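Local coordinates for protein RNA polymerase II subunit A C-terminal domain phosphatase SSU72 (PDB 4H3K) that dephosphorylates phosphoserine and phosphothreonine in the C-terminal domain of RNA polymerase II and takes part in RNA processing, polyadenylation and transcription termination, at residues 26-36 / 52-63; 125-136 / 154-162. The protein carries 1 engineered substitution. All blocks are in the same frame, centred on the assembly; numbering follows the deposited sequence.

Contact 1 of 2, residues 26-36 / 52-63; sequences LRVAVVSSSNQ and SVRSFGTGTHVK. Engineered in segment 26-36: Ser32 (natural residue Cys). With PO4 (phosphate ion), chain F.
The first torsion of Val31 (chi1 -167°) swings CG1 to the side remote from the backbone N, where it lies across Thr58 at about a right angle, CG1 to CG2 3.6 Å. In Ser34 (chi1 -62°) the hydroxyl is turned opposite the carbonyl carbon, and OG accepts the N-H of Lys63 at 3.1 Å. A water bound by the hydroxyls of Ser33 and Ser34 also donates to the carbonyl of His61.

Strands 27-32 and 52-57 run parallel, linked by backbone bonds from Val28 N–Ser52 O through to Thr58 N–Ser32 O. On the face of Ala29 and Val31, the methyl of Ala29 meets the edge of the Phe56 ring in its plane, CB to CE2 4.0 Å. The CZ end of that ring lies over one face of the Arg54 guanidinium, which is salt-bridged to Asp123 and Glu116. On the other face Val30 packs against helix 38-48, which completes the beta-alpha-beta unit.

Past strand 27-32, the chain wraps round a phosphate ion in the CX5R phosphate-binding loop of cysteine-dependent phosphatases, closed by Arg38. Engineered Ser32 replaces the natural cysteine that is probably the nucleophile; its OG donates to phosphate O1 at 2.6 Å. Gln36 N reaches the same oxygen at 2.7 Å, while Ser33 N and Ser34 N share O4.

Segment 52-63 holds the far ends of two of these peptides. Thr58 N binds Ser32 O at 3.0 Å, and Gly59 N binds Ser33 O at 2.8 Å. With each carbonyl gripped by the neighbouring segment and the amide of the same peptide turned to the phosphate, both peptides are fixed in rotation and probably polarised toward the anion, so segment 52-63 acts as a second shell to the phosphate site.

Contact 2 of 2, residues 125-136 / 154-162; sequences FDLILTCEERVY and VHVVNVDIQ
Asn158 packs against both the hydroxyl of Thr130 and the ring of Tyr136, which also touch each other. Its CB comes within 3.5 Å of Tyr136 CD1, the ring and amide planes turned 62° apart, and stands 3.4 Å from Thr130 OG1, which itself lies at the edge of the tyrosine ring, in plane. The amide reaches on to the start of helix 133-145, beside the backbone of Glu132. A leucine in place of Asn158 would probably leave the Thr130 hydroxyl and this first helical turn without their polar neighbour.

Val156, two residues earlier on the same face, continues the packing. Its CG1 is set opposite the backbone N (chi1 -179°) and meets Tyr136 CD1 at 3.9 Å, while its carbonyl oxygen approaches the ring edge at CE1. Strand 127-130, helix 133-145 and strand 153-159 form a beta-alpha-beta unit, in which Tyr136 packs the helix back onto the second strand. The two strands are parallel, joined by bonds such as Val157 N to Ile128 O, 2.9 Å.

Ile128 extends the apolar row: CB faces Val156 CG2, and CD1 touches Val154 CG2 at 3.7 Å, the two side chains crossing obliquely. At the helix start, Glu132 is the N-cap residue, its backbone O accepting Tyr136 N. The next amide, Glu133 N, makes a weak bond to Asp160 OD1, and the Glu133 carboxylate forms a salt bridge with a basic side chain of another protein chain.

In the fold
Contacts 1 and 2 lie side by side in one mixed sheet, their centres about 10 Å apart, with strands 27-32 and 127-130 as neighbours. Probable hydrogen bonds join them: Ala29 O to Leu129 N, 2.9 Å, and Arg27 N to the side chain of Asp126 at OD2, 2.8 Å. Contact 1 supplies most of the phosphate-binding loop, whereas contact 2 borders the site. The side chain of Cys131 is about 6 Å from the phosphate between nearest atoms, and its SG is 3.5 Å from Val31 O. Arg38, which binds the phosphate through NE, is held at NH1 by contact 2, through a salt bridge to Glu132 and a hydrogen bond to the carbonyl of Ile161.

Contact 1 of 2, residues 26-36 / 52-63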
# COMPACT_ATOMS: atom_id res chain seq x y z
N LEU B 26 4.45 6.46 13.98
CA LEU B 26 3.25 5.95 13.25
C LEU B 26 2.59 7.12 12.54
O LEU B 26 2.23 8.09 13.18
CB LEU B 26 2.24 5.32 14.20
CG LEU B 26 1.04 4.63 13.55
CD1 LEU B 26 1.41 3.23 13.05
CD2 LEU B 26 -0.12 4.58 14.54
N ARG B 27 2.46 7.02 11.23
CA ARG B 27 1.85 8.09 10.45
C ARG B 27 0.39 7.75 10.24
O ARG B 27 0.07 6.77 9.54
CB ARG B 27 2.56 8.24 9.10
CG ARG B 27 4.04 8.71 9.22
CD ARG B 27 4.52 9.20 7.86
NE ARG B 27 3.42 9.91 7.21
CZ ARG B 27 3.21 11.22 7.28
NH1 ARG B 27 4.05 11.98 7.96
NH2 ARG B 27 2.16 11.76 6.68
N VAL B 28 -0.49 8.54 10.84
CA VAL B 28 -1.93 8.27 10.78
C VAL B 28 -2.68 9.33 9.98
O VAL B 28 -2.31 10.52 10.01
CB VAL B 28 -2.50 8.24 12.21
CG1 VAL B 28 -4.04 7.96 12.23
CG2 VAL B 28 -1.74 7.23 13.04
N ALA B 29 -3.72 8.91 9.27
CA ALA B 29 -4.73 9.79 8.69
C ALA B 29 -6.05 9.42 9.32
O ALA B 29 -6.35 8.23 9.49
CB ALA B 29 -4.82 9.64 7.18
N VAL B 30 -6.81 10.44 9.73
CA VAL B 30 -8.18 10.22 10.17
C VAL B 30 -9.12 10.92 9.19
O VAL B 30 -8.88 12.08 8.82
CB VAL B 30 -8.43 10.73 11.61
CG1 VAL B 30 -9.86 10.31 12.03
CG2 VAL B 30 -7.43 10.13 12.59
N VAL B 31 -10.17 10.20 8.77
CA VAL B 31 -11.04 10.64 7.67
C VAL B 31 -12.52 10.61 8.09
O VAL B 31 -13.02 9.60 8.60
CB VAL B 31 -10.84 9.74 6.42
CG1 VAL B 31 -11.48 10.37 5.19
CG2 VAL B 31 -9.35 9.48 6.17
N SER B 32 -13.22 11.73 7.90
CA SER B 32 -14.65 11.72 8.12
C SER B 32 -15.32 12.13 6.81
O SER B 32 -14.74 11.96 5.72
CB SER B 32 -15.04 12.66 9.27
OG SER B 32 -14.62 13.96 8.95
N SER B 33 -16.53 12.67 6.89
CA SER B 33 -17.21 13.08 5.64
C SER B 33 -16.90 14.50 5.22
O SER B 33 -16.49 14.75 4.07
CB SER B 33 -18.70 12.83 5.76
OG SER B 33 -19.25 13.04 4.47
N SER B 34 -17.03 15.43 6.16
CA SER B 34 -16.86 16.85 5.89
C SER B 34 -15.52 17.42 6.38
O SER B 34 -15.24 18.59 6.13
CB SER B 34 -18.00 17.63 6.53
OG SER B 34 -19.24 17.22 5.95
N ASN B 35 -14.70 16.60 7.06
CA ASN B 35 -13.47 17.06 7.76
C ASN B 35 -13.76 18.29 8.63
O ASN B 35 -13.06 19.32 8.58
CB ASN B 35 -12.35 17.34 6.75
CG ASN B 35 -10.98 17.43 7.39
OD1 ASN B 35 -10.71 16.91 8.51
ND2 ASN B 35 -10.09 18.07 6.68
N GLN B 36 -14.81 18.16 9.44
CA GLN B 36 -15.22 19.27 10.33
C GLN B 36 -15.23 18.85 11.80
O GLN B 36 -14.82 19.63 12.66
CB GLN B 36 -16.62 19.72 9.98
CG GLN B 36 -16.71 20.50 8.67
CD GLN B 36 -16.03 21.88 8.80
OE1 GLN B 36 -15.71 22.31 9.90
NE2 GLN B 36 -15.81 22.54 7.68
N SER B 52 2.01 11.70 14.41
CA SER B 52 2.04 12.36 13.14
C SER B 52 0.68 12.05 12.52
O SER B 52 0.35 10.91 12.27
CB SER B 52 3.19 11.76 12.31
OG SER B 52 3.08 12.14 10.95
N VAL B 53 -0.13 13.08 12.35
CA VAL B 53 -1.50 12.90 11.91
C VAL B 53 -1.92 13.93 10.85
O VAL B 53 -1.51 15.07 10.90
CB VAL B 53 -2.48 12.86 13.12
CG1 VAL B 53 -2.31 14.08 14.04
CG2 VAL B 53 -3.95 12.67 12.68
N ARG B 54 -2.71 13.48 9.88
CA ARG B 54 -3.37 14.35 8.94
C ARG B 54 -4.84 13.93 8.95
O ARG B 54 -5.19 12.83 9.38
CB ARG B 54 -2.79 14.20 7.53
CG ARG B 54 -1.26 14.37 7.38
CD ARG B 54 -0.84 15.70 6.79
NE ARG B 54 -1.81 16.31 5.85
CZ ARG B 54 -1.72 16.31 4.52
NH1 ARG B 54 -0.73 15.69 3.87
NH2 ARG B 54 -2.66 16.93 3.81
N SER B 55 -5.71 14.82 8.48
CA SER B 55 -7.11 14.54 8.49
C SER B 55 -7.76 15.00 7.20
O SER B 55 -7.28 15.93 6.55
CB SER B 55 -7.76 15.21 9.70
OG SER B 55 -7.74 16.61 9.56
N PHE B 56 -8.86 14.33 6.82
CA PHE B 56 -9.47 14.52 5.51
C PHE B 56 -10.95 14.26 5.61
O PHE B 56 -11.42 13.69 6.60
CB PHE B 56 -8.88 13.54 4.47
CG PHE B 56 -7.39 13.65 4.31
CD1 PHE B 56 -6.85 14.61 3.47
CD2 PHE B 56 -6.54 12.79 5.03
CE1 PHE B 56 -5.47 14.73 3.33
CE2 PHE B 56 -5.17 12.88 4.91
CZ PHE B 56 -4.62 13.85 4.04
N GLY B 57 -11.67 14.66 4.56
CA GLY B 57 -13.06 14.25 4.38
C GLY B 57 -13.23 13.59 3.00
O GLY B 57 -12.51 13.91 2.07
N THR B 58 -14.15 12.65 2.89
CA THR B 58 -14.43 12.02 1.60
C THR B 58 -15.70 12.52 0.94
O THR B 58 -15.99 12.13 -0.20
CB THR B 58 -14.59 10.51 1.72
OG1 THR B 58 -15.55 10.23 2.73
CG2 THR B 58 -13.23 9.85 2.05
N GLY B 59 -16.48 13.36 1.63
CA GLY B 59 -17.74 13.84 1.09
C GLY B 59 -17.56 14.67 -0.18
O GLY B 59 -16.49 15.27 -0.41
N THR B 60 -18.61 14.72 -0.99
CA THR B 60 -18.65 15.58 -2.16
C THR B 60 -18.55 17.06 -1.79
O THR B 60 -18.08 17.89 -2.58
CB THR B 60 -19.96 15.29 -2.95
OG1 THR B 60 -19.95 13.88 -3.34
CG2 THR B 60 -20.03 16.10 -4.19
N HIS B 61 -19.03 17.40 -0.60
CA HIS B 61 -19.08 18.78 -0.12
C HIS B 61 -19.06 18.76 1.41
O HIS B 61 -19.18 17.70 2.04
CB HIS B 61 -20.36 19.47 -0.60
CG HIS B 61 -21.61 18.70 -0.27
ND1 HIS B 61 -22.33 18.92 0.89
CD2 HIS B 61 -22.23 17.69 -0.91
CE1 HIS B 61 -23.36 18.10 0.92
NE2 HIS B 61 -23.32 17.34 -0.15
N VAL B 62 -18.93 19.94 1.99
CA VAL B 62 -18.88 20.12 3.43
C VAL B 62 -20.27 20.43 3.92
O VAL B 62 -21.00 21.23 3.32
CB VAL B 62 -17.95 21.28 3.79
CG1 VAL B 62 -18.05 21.67 5.28
CG2 VAL B 62 -16.51 20.91 3.41
N LYS B 63 -20.64 19.76 5.00
CA LYS B 63 -21.94 19.91 5.60
C LYS B 63 -21.70 20.36 7.06
O LYS B 63 -20.80 19.85 7.75
CB LYS B 63 -22.68 18.58 5.51
CG LYS B 63 -24.14 18.62 5.93
CD LYS B 63 -24.59 17.31 6.61
CE LYS B 63 -25.28 16.34 5.64
NZ LYS B 63 -24.43 15.86 4.49
P PO4 F . -17.52 15.23 9.98
O1 PO4 F . -16.17 15.84 9.75
O2 PO4 F . -18.59 16.31 10.17
O3 PO4 F . -17.53 14.36 11.23
O4 PO4 F . -17.96 14.34 8.85
O HOH W 1 -20.20 15.68 3.50

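Contact 2 of 2, residues 125-136 / 154-162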
# COMPACT_ATOMS: atom_id res chain seq x y z
N PHE B 125 0.53 6.97 4.43
CA PHE B 125 0.29 6.64 5.84
C PHE B 125 0.55 5.17 6.14
O PHE B 125 0.61 4.32 5.24
CB PHE B 125 -1.16 7.01 6.18
CG PHE B 125 -1.48 8.43 5.87
CD1 PHE B 125 -1.06 9.44 6.73
CD2 PHE B 125 -2.09 8.77 4.68
CE1 PHE B 125 -1.31 10.77 6.44
CE2 PHE B 125 -2.32 10.12 4.36
CZ PHE B 125 -1.94 11.11 5.26
N ASP B 126 0.73 4.89 7.41
CA ASP B 126 0.78 3.52 7.91
C ASP B 126 -0.64 3.04 8.16
O ASP B 126 -0.95 1.86 7.96
CB ASP B 126 1.53 3.49 9.25
CG ASP B 126 3.00 3.94 9.11
OD1 ASP B 126 3.67 3.48 8.18
OD2 ASP B 126 3.48 4.72 9.94
N LEU B 127 -1.49 3.96 8.62
CA LEU B 127 -2.81 3.60 9.13
C LEU B 127 -3.79 4.69 8.82
O LEU B 127 -3.52 5.86 9.08
CB LEU B 127 -2.76 3.36 10.65
CG LEU B 127 -4.11 3.15 11.35
CD1 LEU B 127 -4.77 1.85 10.82
CD2 LEU B 127 -3.93 3.10 12.87
N ILE B 128 -4.92 4.31 8.20
CA ILE B 128 -5.98 5.26 7.90
C ILE B 128 -7.19 4.83 8.69
O ILE B 128 -7.65 3.71 8.55
CB ILE B 128 -6.31 5.33 6.37
CG1 ILE B 128 -5.05 5.72 5.54
CG2 ILE B 128 -7.52 6.26 6.14
CD1 ILE B 128 -5.20 5.55 3.95
N LEU B 129 -7.71 5.73 9.52
CA LEU B 129 -8.90 5.45 10.31
C LEU B 129 -10.06 6.24 9.76
O LEU B 129 -9.95 7.47 9.59
CB LEU B 129 -8.66 5.86 11.74
CG LEU B 129 -7.58 4.96 12.38
CD1 LEU B 129 -6.81 5.71 13.38
CD2 LEU B 129 -8.26 3.80 13.04
N THR B 130 -11.18 5.57 9.51
CA THR B 130 -12.36 6.24 8.99
C THR B 130 -13.43 6.23 10.07
O THR B 130 -13.43 5.35 10.94
CB THR B 130 -12.87 5.60 7.67
OG1 THR B 130 -13.27 4.24 7.90
CG2 THR B 130 -11.73 5.59 6.62
N CYS B 131 -14.35 7.20 10.01
CA CYS B 131 -15.29 7.44 11.10
C CYS B 131 -16.72 6.96 10.80
O CYS B 131 -17.59 7.18 11.61
CB CYS B 131 -15.28 8.93 11.50
SG CYS B 131 -13.62 9.50 12.01
N GLU B 132 -16.94 6.33 9.64
CA GLU B 132 -18.17 5.62 9.32
C GLU B 132 -18.02 4.83 8.05
O GLU B 132 -17.17 5.13 7.20
CB GLU B 132 -19.42 6.54 9.23
CG GLU B 132 -19.45 7.46 8.04
CD GLU B 132 -20.78 8.22 7.98
OE1 GLU B 132 -20.91 9.22 8.69
OE2 GLU B 132 -21.69 7.78 7.27
N GLU B 133 -18.84 3.79 7.92
CA GLU B 133 -18.63 2.82 6.85
C GLU B 133 -18.68 3.43 5.43
O GLU B 133 -17.93 3.02 4.54
CB GLU B 133 -19.62 1.66 6.99
CG GLU B 133 -19.32 0.55 6.04
CD GLU B 133 -20.26 -0.62 6.18
OE1 GLU B 133 -21.01 -0.64 7.16
OE2 GLU B 133 -20.26 -1.52 5.31
N ARG B 134 -19.56 4.41 5.23
CA ARG B 134 -19.62 5.10 3.93
C ARG B 134 -18.27 5.77 3.58
O ARG B 134 -17.88 5.84 2.42
CB ARG B 134 -20.74 6.16 3.98
CG ARG B 134 -21.05 6.90 2.67
CD ARG B 134 -21.64 8.35 2.95
NE ARG B 134 -20.57 9.28 3.36
CZ ARG B 134 -20.14 10.34 2.66
NH1 ARG B 134 -20.72 10.68 1.50
NH2 ARG B 134 -19.13 11.07 3.11
N VAL B 135 -17.61 6.33 4.59
CA VAL B 135 -16.33 7.01 4.41
C VAL B 135 -15.25 5.94 4.13
O VAL B 135 -14.41 6.11 3.24
CB VAL B 135 -15.97 7.84 5.66
CG1 VAL B 135 -14.51 8.31 5.61
CG2 VAL B 135 -16.92 9.03 5.79
N TYR B 136 -15.31 4.84 4.89
CA TYR B 136 -14.44 3.66 4.63
C TYR B 136 -14.56 3.21 3.14
O TYR B 136 -13.56 2.98 2.46
CB TYR B 136 -14.89 2.55 5.56
CG TYR B 136 -14.18 1.21 5.48
CD1 TYR B 136 -13.02 0.97 6.24
CD2 TYR B 136 -14.69 0.18 4.69
CE1 TYR B 136 -12.40 -0.28 6.22
CE2 TYR B 136 -14.07 -1.09 4.68
CZ TYR B 136 -12.92 -1.29 5.43
OH TYR B 136 -12.34 -2.52 5.42
N VAL B 154 -1.13 -0.08 3.07
CA VAL B 154 -1.67 0.82 4.07
C VAL B 154 -2.92 0.17 4.68
O VAL B 154 -3.81 -0.29 3.98
CB VAL B 154 -1.89 2.31 3.57
CG1 VAL B 154 -2.82 2.39 2.34
CG2 VAL B 154 -2.42 3.21 4.71
N HIS B 155 -2.94 0.09 6.01
CA HIS B 155 -4.06 -0.48 6.75
C HIS B 155 -5.15 0.55 6.93
O HIS B 155 -4.87 1.71 7.30
CB HIS B 155 -3.55 -1.02 8.10
CG HIS B 155 -2.86 -2.34 7.95
ND1 HIS B 155 -1.61 -2.46 7.38
CD2 HIS B 155 -3.31 -3.61 8.13
CE1 HIS B 155 -1.29 -3.74 7.29
NE2 HIS B 155 -2.30 -4.45 7.77
N VAL B 156 -6.38 0.16 6.60
CA VAL B 156 -7.52 1.04 6.70
C VAL B 156 -8.52 0.39 7.69
O VAL B 156 -8.92 -0.77 7.52
CB VAL B 156 -8.22 1.23 5.32
CG1 VAL B 156 -9.39 2.20 5.46
CG2 VAL B 156 -7.21 1.72 4.23
N VAL B 157 -8.87 1.13 8.73
CA VAL B 157 -9.74 0.62 9.79
C VAL B 157 -10.90 1.58 9.94
O VAL B 157 -10.71 2.81 10.00
CB VAL B 157 -8.99 0.45 11.12
CG1 VAL B 157 -9.95 0.06 12.26
CG2 VAL B 157 -7.82 -0.59 10.96
N ASN B 158 -12.10 1.02 10.03
CA ASN B 158 -13.29 1.83 10.31
C ASN B 158 -13.78 1.68 11.73
O ASN B 158 -13.78 0.57 12.26
CB ASN B 158 -14.45 1.43 9.38
CG ASN B 158 -15.63 2.35 9.50
OD1 ASN B 158 -15.54 3.55 9.18
ND2 ASN B 158 -16.74 1.81 10.00
N VAL B 159 -14.24 2.80 12.32
CA VAL B 159 -15.12 2.76 13.50
C VAL B 159 -16.31 3.65 13.22
O VAL B 159 -16.11 4.81 12.91
CB VAL B 159 -14.58 3.46 14.77
CG1 VAL B 159 -15.28 2.88 16.05
CG2 VAL B 159 -13.11 3.51 14.85
N ASP B 160 -17.54 3.15 13.34
CA ASP B 160 -18.71 3.99 13.20
C ASP B 160 -18.83 4.99 14.35
O ASP B 160 -19.07 4.62 15.49
CB ASP B 160 -20.00 3.19 13.04
CG ASP B 160 -20.23 2.70 11.60
OD1 ASP B 160 -19.44 2.99 10.69
OD2 ASP B 160 -21.24 2.01 11.40
N ILE B 161 -18.67 6.28 14.02
CA ILE B 161 -18.85 7.33 15.01
C ILE B 161 -19.95 8.28 14.56
O ILE B 161 -19.90 8.83 13.46
CB ILE B 161 -17.54 8.13 15.23
CG1 ILE B 161 -16.39 7.22 15.70
CG2 ILE B 161 -17.80 9.32 16.21
CD1 ILE B 161 -14.96 7.83 15.37
N GLN B 162 -20.94 8.51 15.43
CA GLN B 162 -22.02 9.44 15.10
C GLN B 162 -21.50 10.87 14.97
O GLN B 162 -20.62 11.31 15.73
CB GLN B 162 -23.14 9.36 16.14
CG GLN B 162 -23.93 8.05 16.07
CD GLN B 162 -25.29 8.13 16.77
OE1 GLN B 162 -25.41 8.69 17.88
NE2 GLN B 162 -26.31 7.55 16.13
O HOH W 2 0.81 0.01 6.92